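Local structure of beta-galacturonidase (Eisenbergiella tayi, 6NCW) at residues L318-C323 / V330-H335; I138-V143 / P314-F319; I2-T7 / C323-I328; E221-E226 / N366-Y371; E359-H364 / E395-L400. The protein hydrolyses beta-linked galacturonides as a gut-bacterial glycoside hydrolase of family 2, and may also act on glucuronides. All coordinates share one frame; numbering follows the deposited sequence. Where two conformers were deposited one is given.

Contact 1. Residues L318-C323 / V330-H335; sequences LFLDLC and VWEENH
Leu320 and Cys323 of helix 317-326 face Val330 and Glu332 of strand 329-333, inside one beta-alpha-beta unit of the TIM barrel whose first strand is 307-309. The helix and strand segments run nearly antiparallel, at 157°, with their axes 10.9 Å apart, and side chains fill the space between. Leu320 meets Val330 at about a right angle: CD2 of the leucine reaches CG1 of the valine at 4.0 Å, while the other leucine methyl turns toward Glu332. With CG1 of Val330 anti to the backbone N (chi1 174°), its two methyls divide the work. CG1 serves Leu320, and CG2 lies against the thiol of Cys323, with Val330 CG2 to Cys323 SG at 3.8 Å. Glu332 stretches out beyond CG and brings a carboxylate into this apolar layer, crossing Leu320 roughly perpendicularly. That buried group is satisfied from outside the two segments, OE2 by His364 ND1 of helix 349-364 and OE1 by the backbone N of Asn315. The next strand residue, Glu333, bonds through OE1 to His312, a galacturonate-binding residue. Across the contact, Glu332 OE1 comes within 3.7 Å of the methyl CD1 of Leu320.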
# COMPACT_ATOMS: atom_id res chain seq x y z
N LEU A 318 34.47 -3.42 -2.80
CA LEU A 318 34.10 -2.01 -2.82
C LEU A 318 33.31 -1.64 -1.55
O LEU A 318 33.48 -0.55 -0.99
CB LEU A 318 33.29 -1.72 -4.08
CG LEU A 318 32.83 -0.29 -4.37
CD1 LEU A 318 34.03 0.62 -4.68
CD2 LEU A 318 31.85 -0.29 -5.53
N PHE A 319 32.44 -2.54 -1.08
CA PHE A 319 31.68 -2.28 0.14
C PHE A 319 32.61 -2.28 1.35
O PHE A 319 32.53 -1.39 2.20
CB PHE A 319 30.56 -3.32 0.31
CG PHE A 319 29.62 -3.02 1.46
CD1 PHE A 319 28.63 -2.04 1.34
CD2 PHE A 319 29.72 -3.71 2.65
CE1 PHE A 319 27.76 -1.76 2.39
CE2 PHE A 319 28.86 -3.43 3.71
CZ PHE A 319 27.87 -2.45 3.58
N LEU A 320 33.50 -3.28 1.43
CA LEU A 320 34.48 -3.34 2.50
C LEU A 320 35.36 -2.09 2.51
O LEU A 320 35.66 -1.56 3.58
CB LEU A 320 35.33 -4.61 2.37
CG LEU A 320 34.56 -5.94 2.43
CD1 LEU A 320 35.45 -7.12 2.10
CD2 LEU A 320 33.93 -6.13 3.81
N ASP A 321 35.79 -1.62 1.33
CA ASP A 321 36.52 -0.35 1.25
C ASP A 321 35.74 0.77 1.93
O ASP A 321 36.30 1.57 2.68
CB ASP A 321 36.78 0.07 -0.21
CG ASP A 321 37.89 -0.74 -0.89
OD1 ASP A 321 37.95 -0.67 -2.15
OD2 ASP A 321 38.68 -1.45 -0.21
N LEU A 322 34.44 0.86 1.64
CA LEU A 322 33.65 1.94 2.23
C LEU A 322 33.50 1.78 3.74
O LEU A 322 33.36 2.78 4.46
CB LEU A 322 32.28 2.03 1.55
CG LEU A 322 32.29 2.53 0.11
CD1 LEU A 322 31.02 2.09 -0.64
CD2 LEU A 322 32.45 4.05 0.06
N CYS A 323 33.52 0.54 4.24
CA CYS A 323 33.50 0.34 5.68
C CYS A 323 34.84 0.73 6.30
O CYS A 323 34.87 1.36 7.37
CB CYS A 323 33.17 -1.12 6.02
SG CYS A 323 31.46 -1.69 5.58
N VAL A 330 33.31 -4.98 10.64
CA VAL A 330 32.73 -6.00 9.78
C VAL A 330 33.01 -7.38 10.37
O VAL A 330 34.15 -7.72 10.68
CB VAL A 330 33.26 -5.89 8.34
CG1 VAL A 330 32.74 -7.05 7.50
CG2 VAL A 330 32.81 -4.59 7.72
N TRP A 331 31.94 -8.15 10.55
CA TRP A 331 32.00 -9.60 10.63
C TRP A 331 31.80 -10.12 9.21
O TRP A 331 30.75 -9.87 8.61
CB TRP A 331 30.90 -10.09 11.58
CG TRP A 331 30.52 -11.56 11.54
CD1 TRP A 331 30.21 -12.31 10.43
CD2 TRP A 331 30.33 -12.43 12.66
NE1 TRP A 331 29.88 -13.60 10.79
CE2 TRP A 331 29.96 -13.70 12.16
CE3 TRP A 331 30.44 -12.26 14.05
CZ2 TRP A 331 29.69 -14.78 12.99
CZ3 TRP A 331 30.20 -13.36 14.87
CH2 TRP A 331 29.81 -14.59 14.34
N GLU A 332 32.81 -10.79 8.65
CA GLU A 332 32.65 -11.42 7.35
C GLU A 332 32.68 -12.94 7.52
O GLU A 332 33.48 -13.46 8.29
CB GLU A 332 33.73 -10.97 6.35
CG GLU A 332 33.51 -11.53 4.95
CD GLU A 332 34.34 -10.86 3.84
OE1 GLU A 332 33.73 -10.25 2.93
OE2 GLU A 332 35.59 -10.96 3.85
N GLU A 333 31.78 -13.65 6.82
CA GLU A 333 31.72 -15.10 6.95
C GLU A 333 31.77 -15.77 5.57
O GLU A 333 31.52 -15.13 4.55
CB GLU A 333 30.46 -15.55 7.71
CG GLU A 333 29.11 -15.10 7.12
CD GLU A 333 27.96 -15.39 8.09
OE1 GLU A 333 26.81 -15.62 7.63
OE2 GLU A 333 28.22 -15.37 9.32
N ASN A 334 32.12 -17.06 5.57
CA ASN A 334 32.10 -17.82 4.33
C ASN A 334 30.66 -18.09 3.89
O ASN A 334 29.70 -17.84 4.63
CB ASN A 334 32.90 -19.13 4.47
CG ASN A 334 32.23 -20.19 5.36
OD1 ASN A 334 31.41 -19.90 6.24
ND2 ASN A 334 32.61 -21.44 5.14
N HIS A 335 30.51 -18.56 2.66
CA HIS A 335 29.18 -18.70 2.08
C HIS A 335 28.55 -20.01 2.54
O HIS A 335 28.89 -21.08 2.03
CB HIS A 335 29.23 -18.63 0.56
CG HIS A 335 27.89 -18.87 -0.07
ND1 HIS A 335 27.75 -19.36 -1.35
CD2 HIS A 335 26.64 -18.72 0.42
CE1 HIS A 335 26.46 -19.49 -1.63
NE2 HIS A 335 25.77 -19.10 -0.57

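Contact 2. Residues I138-V143 / P314-F319; sequences ISRGVV and PNDELF
Arg140 reaches across to the backbone that leads into helix 317-326 and carries most of the buried surface. Its chain is extended from CG to NE, which takes the guanidinium as far as Pro314. There NH2 donates a fairly straight hydrogen bond to Pro314 O (3.1 Å, 163° at the hydrogen), with the oxygen close to the guanidinium plane. One face of the same group lies flat over the Asn315-Asp316 peptide: Asp316 N sits 3.3 Å above the plane, over its centre. Arg140 NH2 and Asp316 N, 3.4 Å apart, are both donors and do not bond; Glu279 takes both, accepting from Asp316 N on OE1 and forming a salt bridge to Arg140 NH2 through OE2. The contact thus joins the chain around Arg140, next to strand 142-147 of an N-terminal antiparallel sheet, to the TIM barrel at the start of one of its helices. Asp316 is the N-cap of that helix. Its OD2 accepts from Leu318 N at 2.9 Å, met from above the carboxylate plane. The aspartate and arginine side chains slide past each other in opposite directions, their flat groups 22° apart. Asp316 CB approaches Arg140 NE to 3.9 Å, whereas Asp316 OD1 stands 4.5 Å from Arg140 NE, well out of the guanidinium plane, so the attraction there is one of charge alone. Arg140 NH1 turns to the carbonyl of Tyr95.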
# COMPACT_ATOMS: atom_id res chain seq x y z
N ILE A 138 26.99 -11.70 -14.10
CA ILE A 138 28.29 -11.16 -13.73
C ILE A 138 27.98 -10.03 -12.76
O ILE A 138 27.83 -8.87 -13.15
CB ILE A 138 29.09 -10.68 -14.94
CG1 ILE A 138 29.11 -11.77 -16.04
CG2 ILE A 138 30.49 -10.29 -14.52
CD1 ILE A 138 30.02 -11.42 -17.23
N SER A 139 27.91 -10.38 -11.47
CA SER A 139 27.35 -9.51 -10.45
C SER A 139 28.37 -8.56 -9.81
O SER A 139 27.95 -7.65 -9.07
CB SER A 139 26.69 -10.36 -9.36
OG SER A 139 27.47 -11.51 -9.06
N ARG A 140 29.67 -8.75 -10.04
CA ARG A 140 30.71 -7.80 -9.65
C ARG A 140 31.66 -7.62 -10.84
O ARG A 140 31.49 -8.24 -11.89
CB ARG A 140 31.46 -8.26 -8.38
CG ARG A 140 30.55 -8.44 -7.16
CD ARG A 140 31.31 -8.95 -5.95
NE ARG A 140 30.39 -9.36 -4.90
CZ ARG A 140 30.72 -10.13 -3.87
NH1 ARG A 140 31.96 -10.59 -3.75
NH2 ARG A 140 29.80 -10.47 -2.97
N GLY A 141 32.65 -6.75 -10.69
CA GLY A 141 33.38 -6.24 -11.84
C GLY A 141 34.31 -7.24 -12.50
O GLY A 141 34.52 -8.36 -12.02
N VAL A 142 34.88 -6.81 -13.63
CA VAL A 142 35.80 -7.61 -14.45
C VAL A 142 36.96 -6.73 -14.88
O VAL A 142 36.75 -5.59 -15.33
CB VAL A 142 35.10 -8.22 -15.68
CG1 VAL A 142 36.10 -8.99 -16.53
CG2 VAL A 142 33.95 -9.13 -15.28
N VAL A 143 38.18 -7.24 -14.75
CA VAL A 143 39.39 -6.46 -14.98
C VAL A 143 40.32 -7.23 -15.91
O VAL A 143 40.61 -8.40 -15.67
CB VAL A 143 40.13 -6.13 -13.67
CG1 VAL A 143 41.41 -5.35 -13.98
CG2 VAL A 143 39.25 -5.31 -12.75
N PRO A 314 30.85 -13.76 1.62
CA PRO A 314 31.77 -12.62 1.52
C PRO A 314 31.16 -11.53 0.66
O PRO A 314 30.37 -11.80 -0.25
CB PRO A 314 33.03 -13.23 0.89
CG PRO A 314 32.96 -14.71 1.27
CD PRO A 314 31.46 -15.02 1.18
N ASN A 315 31.53 -10.29 0.97
CA ASN A 315 30.99 -9.11 0.29
C ASN A 315 31.97 -8.54 -0.73
O ASN A 315 33.18 -8.78 -0.67
CB ASN A 315 30.64 -8.01 1.30
CG ASN A 315 29.21 -8.15 1.84
OD1 ASN A 315 28.65 -9.27 1.87
ND2 ASN A 315 28.62 -7.03 2.25
N ASP A 316 31.41 -7.77 -1.66
CA ASP A 316 32.14 -6.89 -2.57
C ASP A 316 33.22 -6.08 -1.84
O ASP A 316 32.94 -5.40 -0.85
CB ASP A 316 31.14 -5.94 -3.23
CG ASP A 316 31.69 -5.26 -4.47
OD1 ASP A 316 30.86 -4.92 -5.35
OD2 ASP A 316 32.93 -5.04 -4.57
N GLU A 317 34.44 -6.13 -2.37
CA GLU A 317 35.53 -5.36 -1.78
C GLU A 317 35.28 -3.87 -1.85
O GLU A 317 35.84 -3.10 -1.05
CB GLU A 317 36.83 -5.69 -2.50
CG GLU A 317 37.15 -7.17 -2.43
CD GLU A 317 38.25 -7.58 -3.38
OE1 GLU A 317 38.10 -7.34 -4.59
OE2 GLU A 317 39.25 -8.14 -2.91
N LEU A 318 34.47 -3.42 -2.80
CA LEU A 318 34.10 -2.01 -2.82
C LEU A 318 33.31 -1.64 -1.55
O LEU A 318 33.48 -0.55 -0.99
CB LEU A 318 33.29 -1.72 -4.08
CG LEU A 318 32.83 -0.29 -4.37
CD1 LEU A 318 34.03 0.62 -4.68
CD2 LEU A 318 31.85 -0.29 -5.53
N PHE A 319 32.44 -2.54 -1.08
CA PHE A 319 31.68 -2.28 0.14
C PHE A 319 32.61 -2.28 1.35
O PHE A 319 32.53 -1.39 2.20
CB PHE A 319 30.56 -3.32 0.31
CG PHE A 319 29.62 -3.02 1.46
CD1 PHE A 319 28.63 -2.04 1.34
CD2 PHE A 319 29.72 -3.71 2.65
CE1 PHE A 319 27.76 -1.76 2.39
CE2 PHE A 319 28.86 -3.43 3.71
CZ PHE A 319 27.87 -2.45 3.58

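Contact 3. Residues I2-T7 / C323-I328; sequences IRTFET and CDEQGI
Thr4 and Glu325 approach from opposite directions and meet through single oxygens: Thr4 OG1 donates to Glu325 OE1, nearly in line with the acceptor's C-O bond. The modelled 2.5 Å between Thr4 OG1 and Glu325 OE1 is too short to be taken at face value. Glu325 OE1 also forms a salt bridge with Arg250 NH1 on strand 245-251. Thr4 OG1 stands between the backbone N and the carbonyl carbon (chi1 58°), which turns the hydroxyl to the helix, while Glu325 extends beyond CG to reach it. The contact thus brings the N-terminal segment before strand 12-15 to the C-terminal end of TIM-barrel helix 317-326, with Arg250 added from the immunoglobulin-like domain. Behind the hydroxyl, the edge of the Phe5 ring comes up to Thr4 OG1, and Phe5 CZ in turn lies 3.7 Å above the guanidinium plane of Arg3, toward its rim. Asp321, one turn back on the helix, takes both Arg3 NE and Thr4 N on its OD1, fixing the N-terminal segment beside it. Beyond Glu325 the helix ends in a Schellman motif: Gly327 has a positive phi of 76°, and Ile328 N bonds back to Cys323 O at 3.0 Å. The carbonyl of Glu325 accepts from Gln36 of the second subunit. With the Arg250 cation on OE1, the Glu325 carboxylate is probably held in its ionised form.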
# COMPACT_ATOMS: atom_id res chain seq x y z
N ILE A 2 35.97 -0.49 -9.29
CA ILE A 2 36.23 -1.78 -8.66
C ILE A 2 36.58 -1.63 -7.18
O ILE A 2 36.13 -2.41 -6.35
CB ILE A 2 37.36 -2.53 -9.41
CG1 ILE A 2 37.00 -2.76 -10.88
CG2 ILE A 2 37.65 -3.85 -8.73
CD1 ILE A 2 35.89 -3.79 -11.08
N ARG A 3 37.42 -0.65 -6.85
CA ARG A 3 37.79 -0.30 -5.49
C ARG A 3 37.65 1.21 -5.35
O ARG A 3 37.45 1.91 -6.34
CB ARG A 3 39.23 -0.73 -5.16
CG ARG A 3 39.57 -2.17 -5.53
CD ARG A 3 38.86 -3.15 -4.60
NE ARG A 3 39.26 -2.97 -3.20
CZ ARG A 3 40.29 -3.59 -2.64
NH1 ARG A 3 41.03 -4.42 -3.37
NH2 ARG A 3 40.59 -3.37 -1.36
N THR A 4 37.75 1.71 -4.11
CA THR A 4 37.72 3.16 -3.90
C THR A 4 39.08 3.82 -4.11
O THR A 4 39.19 5.03 -3.93
CB THR A 4 37.21 3.50 -2.49
OG1 THR A 4 38.06 2.88 -1.52
CG2 THR A 4 35.77 3.01 -2.28
N PHE A 5 40.10 3.07 -4.50
CA PHE A 5 41.42 3.60 -4.76
C PHE A 5 42.02 2.80 -5.91
O PHE A 5 41.50 1.75 -6.28
CB PHE A 5 42.29 3.51 -3.49
CG PHE A 5 42.49 2.10 -3.02
CD1 PHE A 5 43.63 1.39 -3.37
CD2 PHE A 5 41.51 1.46 -2.27
CE1 PHE A 5 43.81 0.08 -2.97
CE2 PHE A 5 41.68 0.15 -1.85
CZ PHE A 5 42.83 -0.54 -2.20
N GLU A 6 43.10 3.31 -6.51
CA GLU A 6 43.75 2.57 -7.60
C GLU A 6 44.71 1.55 -7.02
O GLU A 6 45.58 1.87 -6.20
CB GLU A 6 44.48 3.52 -8.56
CG GLU A 6 43.55 4.43 -9.36
CD GLU A 6 42.55 3.68 -10.27
OE1 GLU A 6 42.97 3.11 -11.30
OE2 GLU A 6 41.34 3.67 -9.95
N THR A 7 44.55 0.30 -7.44
CA THR A 7 45.40 -0.78 -6.97
C THR A 7 46.63 -0.99 -7.84
O THR A 7 47.41 -1.91 -7.55
CB THR A 7 44.60 -2.08 -6.89
OG1 THR A 7 44.05 -2.37 -8.18
CG2 THR A 7 43.48 -1.95 -5.87
N CYS A 323 33.52 0.54 4.24
CA CYS A 323 33.50 0.34 5.68
C CYS A 323 34.84 0.73 6.30
O CYS A 323 34.87 1.36 7.37
CB CYS A 323 33.17 -1.12 6.02
SG CYS A 323 31.46 -1.69 5.58
N ASP A 324 35.96 0.36 5.65
CA ASP A 324 37.30 0.81 6.06
C ASP A 324 37.35 2.33 6.22
O ASP A 324 37.79 2.84 7.25
CB ASP A 324 38.35 0.38 5.04
CG ASP A 324 38.53 -1.12 4.97
OD1 ASP A 324 38.15 -1.81 5.94
OD2 ASP A 324 39.05 -1.60 3.94
N GLU A 325 36.92 3.06 5.17
CA GLU A 325 36.97 4.52 5.18
C GLU A 325 36.05 5.16 6.21
O GLU A 325 36.31 6.30 6.62
CB GLU A 325 36.60 5.07 3.79
CG GLU A 325 37.64 4.76 2.75
CD GLU A 325 37.25 5.18 1.35
OE1 GLU A 325 37.69 4.51 0.40
OE2 GLU A 325 36.51 6.17 1.19
N GLN A 326 34.98 4.48 6.64
CA GLN A 326 34.04 5.09 7.57
C GLN A 326 34.10 4.51 8.98
O GLN A 326 33.35 4.94 9.85
CB GLN A 326 32.61 5.00 6.99
CG GLN A 326 32.45 5.90 5.75
CD GLN A 326 31.12 5.72 4.98
OE1 GLN A 326 30.20 6.51 5.12
NE2 GLN A 326 31.05 4.71 4.13
N GLY A 327 35.02 3.59 9.24
CA GLY A 327 35.19 3.09 10.59
C GLY A 327 34.11 2.12 11.02
O GLY A 327 33.80 2.05 12.21
N ILE A 328 33.52 1.39 10.09
CA ILE A 328 32.45 0.44 10.38
C ILE A 328 33.08 -0.94 10.54
O ILE A 328 33.81 -1.39 9.66
CB ILE A 328 31.39 0.46 9.27
CG1 ILE A 328 30.70 1.84 9.23
CG2 ILE A 328 30.35 -0.64 9.48
CD1 ILE A 328 29.84 2.09 8.01

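Contact 4. Residues E221-E226 / N366-Y371; sequences ECWSPE and NHPSIY
Trp223 lays one face of its indole over Pro368, and CH-pi contact dominates. Pro368 CB stands 3.8 Å from the centroid of the five-membered ring and only 9° off its normal, while Pro368 CG lies over the same face, 3.8 Å from Trp223 NE1. CG of Trp223 is anti to the backbone N (chi1 -175°), which throws the indole out from the strand and across the proline at about a right angle. Van der Waals packing continues over the six-membered ring, where Trp223 CH2 touches Ser369 CA at 3.8 Å and Ser369 N lies above the same face, toward the rim. The two sides belong to different domains: Trp223 comes from the immunoglobulin-like beta-sandwich, and Pro368 and Ser369 from the loop entering strand 370-374 of the TIM barrel. That loop makes a type I turn from His367 to Ile370, closed by Ile370 N to His367 O at 3.2 Å. Two polar groups find partners on helix 317-326. Trp223 NE1 donates to the carbonyl of Asp324, and the Asp324 side chain bonds Ser369 OG through OD1, so one residue ties down both indole and turn. The Pro368 carbonyl accepts from Arg254 NE, in a loop.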
# COMPACT_ATOMS: atom_id res chain seq x y z
N GLU A 221 49.42 6.08 12.80
CA GLU A 221 48.26 6.39 13.63
C GLU A 221 47.25 5.25 13.61
O GLU A 221 47.17 4.49 12.64
CB GLU A 221 47.57 7.68 13.17
CG GLU A 221 48.36 8.93 13.49
CD GLU A 221 48.12 10.02 12.46
OE1 GLU A 221 46.94 10.28 12.13
OE2 GLU A 221 49.12 10.61 11.98
N CYS A 222 46.47 5.17 14.68
CA CYS A 222 45.47 4.12 14.84
C CYS A 222 44.35 4.22 13.81
O CYS A 222 43.93 5.31 13.42
CB CYS A 222 44.85 4.19 16.25
SG CYS A 222 46.03 3.78 17.57
N TRP A 223 43.88 3.06 13.38
CA TRP A 223 42.56 2.93 12.79
C TRP A 223 41.60 2.55 13.90
O TRP A 223 41.91 1.68 14.72
CB TRP A 223 42.55 1.88 11.68
CG TRP A 223 41.23 1.77 10.92
CD1 TRP A 223 40.92 2.35 9.72
CD2 TRP A 223 40.07 1.03 11.31
NE1 TRP A 223 39.64 2.02 9.35
CE2 TRP A 223 39.09 1.21 10.31
CE3 TRP A 223 39.75 0.23 12.42
CZ2 TRP A 223 37.82 0.63 10.37
CZ3 TRP A 223 38.48 -0.36 12.48
CH2 TRP A 223 37.54 -0.15 11.45
N SER A 224 40.44 3.21 13.94
CA SER A 224 39.40 2.87 14.89
C SER A 224 38.10 3.47 14.38
O SER A 224 38.11 4.34 13.50
CB SER A 224 39.71 3.41 16.29
OG SER A 224 39.42 4.80 16.32
N PRO A 225 36.95 3.01 14.90
CA PRO A 225 35.67 3.62 14.52
C PRO A 225 35.66 5.13 14.61
O PRO A 225 35.10 5.78 13.73
CB PRO A 225 34.69 2.99 15.51
CG PRO A 225 35.26 1.62 15.76
CD PRO A 225 36.76 1.73 15.61
N GLU A 226 36.29 5.71 15.64
CA GLU A 226 36.30 7.17 15.81
C GLU A 226 37.29 7.86 14.89
O GLU A 226 37.15 9.06 14.64
CB GLU A 226 36.66 7.56 17.25
CG GLU A 226 36.05 6.67 18.31
CD GLU A 226 36.95 5.49 18.61
OE1 GLU A 226 38.15 5.68 18.93
OE2 GLU A 226 36.46 4.37 18.50
N ASN A 366 43.61 -7.55 4.17
CA ASN A 366 44.12 -6.25 4.59
C ASN A 366 43.06 -5.31 5.14
O ASN A 366 43.43 -4.24 5.64
CB ASN A 366 44.82 -5.56 3.41
CG ASN A 366 46.10 -6.26 3.01
OD1 ASN A 366 46.86 -6.71 3.87
ND2 ASN A 366 46.34 -6.38 1.71
N HIS A 367 41.77 -5.65 5.03
CA HIS A 367 40.72 -4.69 5.39
C HIS A 367 40.69 -4.47 6.89
O HIS A 367 40.36 -5.40 7.64
CB HIS A 367 39.34 -5.18 4.90
CG HIS A 367 39.15 -5.04 3.42
ND1 HIS A 367 38.78 -3.85 2.83
CD2 HIS A 367 39.29 -5.93 2.41
CE1 HIS A 367 38.71 -4.01 1.52
NE2 HIS A 367 39.02 -5.26 1.24
N PRO A 368 41.05 -3.29 7.39
CA PRO A 368 40.98 -3.07 8.85
C PRO A 368 39.58 -3.22 9.42
O PRO A 368 39.44 -3.51 10.61
CB PRO A 368 41.51 -1.64 9.01
CG PRO A 368 41.17 -0.99 7.67
CD PRO A 368 41.44 -2.07 6.66
N SER A 369 38.54 -3.00 8.61
CA SER A 369 37.18 -3.11 9.14
C SER A 369 36.86 -4.52 9.59
O SER A 369 36.12 -4.72 10.56
CB SER A 369 36.16 -2.65 8.10
OG SER A 369 36.25 -3.47 6.94
N ILE A 370 37.41 -5.52 8.90
CA ILE A 370 37.11 -6.91 9.23
C ILE A 370 37.80 -7.24 10.54
O ILE A 370 39.03 -7.28 10.60
CB ILE A 370 37.56 -7.86 8.12
CG1 ILE A 370 36.80 -7.58 6.82
CG2 ILE A 370 37.31 -9.28 8.57
CD1 ILE A 370 37.44 -8.27 5.63
N TYR A 371 37.02 -7.48 11.60
CA TYR A 371 37.61 -7.80 12.89
C TYR A 371 37.42 -9.25 13.29
O TYR A 371 38.06 -9.71 14.25
CB TYR A 371 37.06 -6.87 13.99
CG TYR A 371 35.66 -7.24 14.42
CD1 TYR A 371 34.55 -6.84 13.67
CD2 TYR A 371 35.45 -7.99 15.57
CE1 TYR A 371 33.27 -7.17 14.07
CE2 TYR A 371 34.19 -8.34 15.97
CZ TYR A 371 33.11 -7.93 15.22
OH TYR A 371 31.87 -8.30 15.64

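Contact 5. Residues E359-H364 / E395-L400; sequences EMITAH and ELIKSL
Ile361 fills the tight part of this contact, its two branches taking separate partners on helix 384-400. CD1 of Ile361 meets CG2 of Ile397 at 3.9 Å, the two side chains crossing at about a right angle. CG2 of Ile361 packs on CB of Leu400, also at 3.9 Å, at a more slanting angle. CG1 of Ile361 lies beside the backbone N (chi1 -65°) with the chain extended to CD1, and CG2 is anti to that N, so the two branches diverge, one to Ile397 and one to Leu400. The helices involved, 349-364 and 384-400, are successive in the TIM barrel, flanking strand 370-374 in the sequence; Trp373 of that strand packs against both Ile361 and Ile397 on the buried side. Toward solvent the contact thins. Leu400 is only partly buried, and Lys398 points away from the first helix on an exposed face. Ser399, likewise exposed, turns back on its own helix, where OG donates to Leu396 O at 2.8 Å, on the same face of that carbonyl as Leu400 N.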
# COMPACT_ATOMS: atom_id res chain seq x y z
N GLU A 359 39.76 -18.10 -0.86
CA GLU A 359 39.65 -16.92 -1.71
C GLU A 359 39.26 -15.69 -0.90
O GLU A 359 39.80 -14.60 -1.13
CB GLU A 359 38.65 -17.19 -2.82
CG GLU A 359 39.17 -18.22 -3.84
CD GLU A 359 38.11 -18.58 -4.87
OE1 GLU A 359 38.46 -19.13 -5.93
OE2 GLU A 359 36.92 -18.30 -4.63
N MET A 360 38.36 -15.86 0.08
CA MET A 360 37.90 -14.75 0.91
C MET A 360 39.06 -14.14 1.70
O MET A 360 39.27 -12.93 1.68
CB MET A 360 36.78 -15.25 1.83
CG MET A 360 36.49 -14.43 3.07
SD MET A 360 35.17 -15.20 4.08
CE MET A 360 36.01 -16.48 5.00
N ILE A 361 39.82 -14.97 2.42
CA ILE A 361 40.84 -14.40 3.30
C ILE A 361 42.03 -13.89 2.48
O ILE A 361 42.57 -12.82 2.76
CB ILE A 361 41.27 -15.40 4.38
CG1 ILE A 361 40.09 -15.70 5.31
CG2 ILE A 361 42.43 -14.85 5.21
CD1 ILE A 361 40.37 -16.66 6.44
N THR A 362 42.42 -14.63 1.43
CA THR A 362 43.52 -14.15 0.59
C THR A 362 43.19 -12.77 0.00
O THR A 362 44.05 -11.89 -0.03
CB THR A 362 43.82 -15.16 -0.51
OG1 THR A 362 44.10 -16.43 0.08
CG2 THR A 362 45.03 -14.72 -1.34
N ALA A 363 41.94 -12.56 -0.41
CA ALA A 363 41.58 -11.31 -1.06
C ALA A 363 41.37 -10.18 -0.06
O ALA A 363 41.73 -9.03 -0.34
CB ALA A 363 40.31 -11.51 -1.89
N HIS A 364 40.82 -10.49 1.12
CA HIS A 364 40.32 -9.49 2.07
C HIS A 364 41.22 -9.30 3.28
O HIS A 364 40.86 -8.52 4.18
CB HIS A 364 38.92 -9.89 2.57
CG HIS A 364 37.89 -9.94 1.48
ND1 HIS A 364 36.58 -10.32 1.71
CD2 HIS A 364 37.97 -9.65 0.16
CE1 HIS A 364 35.90 -10.27 0.57
NE2 HIS A 364 36.72 -9.86 -0.38
N GLU A 395 40.40 -24.46 11.45
CA GLU A 395 41.85 -24.60 11.32
C GLU A 395 42.35 -24.08 9.99
O GLU A 395 43.47 -23.56 9.91
CB GLU A 395 42.28 -26.06 11.51
CG GLU A 395 43.81 -26.31 11.42
CD GLU A 395 44.65 -25.40 12.33
OE1 GLU A 395 45.41 -24.55 11.80
OE2 GLU A 395 44.57 -25.53 13.58
N LEU A 396 41.54 -24.17 8.93
CA LEU A 396 41.91 -23.53 7.67
C LEU A 396 42.03 -22.01 7.85
O LEU A 396 42.99 -21.40 7.37
CB LEU A 396 40.88 -23.87 6.59
CG LEU A 396 41.09 -23.29 5.18
CD1 LEU A 396 42.44 -23.73 4.56
CD2 LEU A 396 39.93 -23.71 4.29
N ILE A 397 41.08 -21.39 8.57
CA ILE A 397 41.16 -19.95 8.80
C ILE A 397 42.44 -19.60 9.53
O ILE A 397 43.16 -18.66 9.15
CB ILE A 397 39.93 -19.47 9.60
CG1 ILE A 397 38.65 -19.57 8.76
CG2 ILE A 397 40.14 -18.04 10.07
CD1 ILE A 397 37.45 -19.26 9.57
N LYS A 398 42.74 -20.33 10.62
CA LYS A 398 43.93 -20.02 11.41
C LYS A 398 45.20 -20.11 10.58
O LYS A 398 46.11 -19.29 10.73
CB LYS A 398 44.01 -20.96 12.61
CG LYS A 398 45.13 -20.64 13.60
CD LYS A 398 45.08 -21.60 14.77
CE LYS A 398 45.64 -20.96 16.04
NZ LYS A 398 45.00 -19.63 16.33
N SER A 399 45.28 -21.08 9.67
CA SER A 399 46.47 -21.20 8.85
C SER A 399 46.61 -20.03 7.89
O SER A 399 47.73 -19.71 7.47
CB SER A 399 46.44 -22.51 8.06
OG SER A 399 45.61 -22.41 6.91
N LEU A 400 45.50 -19.38 7.52
CA LEU A 400 45.57 -18.25 6.60
C LEU A 400 45.64 -16.92 7.32
O LEU A 400 46.18 -15.94 6.77
CB LEU A 400 44.36 -18.23 5.67
CG LEU A 400 44.19 -19.42 4.73
CD1 LEU A 400 42.82 -19.40 4.08
CD2 LEU A 400 45.29 -19.41 3.68

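How the contacts relate
Helix 317-326 runs through contacts 1, 2 and 3: its N-cap faces Arg140, its middle packs on strand 329-333, and its last turn meets Thr4. Contacts 1 and 2 lie 11 Å apart between centres and touch where Glu333 O meets Pro314 CD (3.4 Å). Contact 4 adjoins contact 1 through sheet bonds, Val330 N to Ser369 O at 2.8 Å, and contact 3 through Asp324. Contact 5, on the next barrel helices, reaches contact 1 with Met360 SD, 3.7 Å from Glu333 O, but does not touch contact 3. The sugar site is nearest to contacts 1 and 2: Glu333 holds His312, which binds galacturonate, absent from this chain, and the Pro314 side chain is about 8 Å from that of His312.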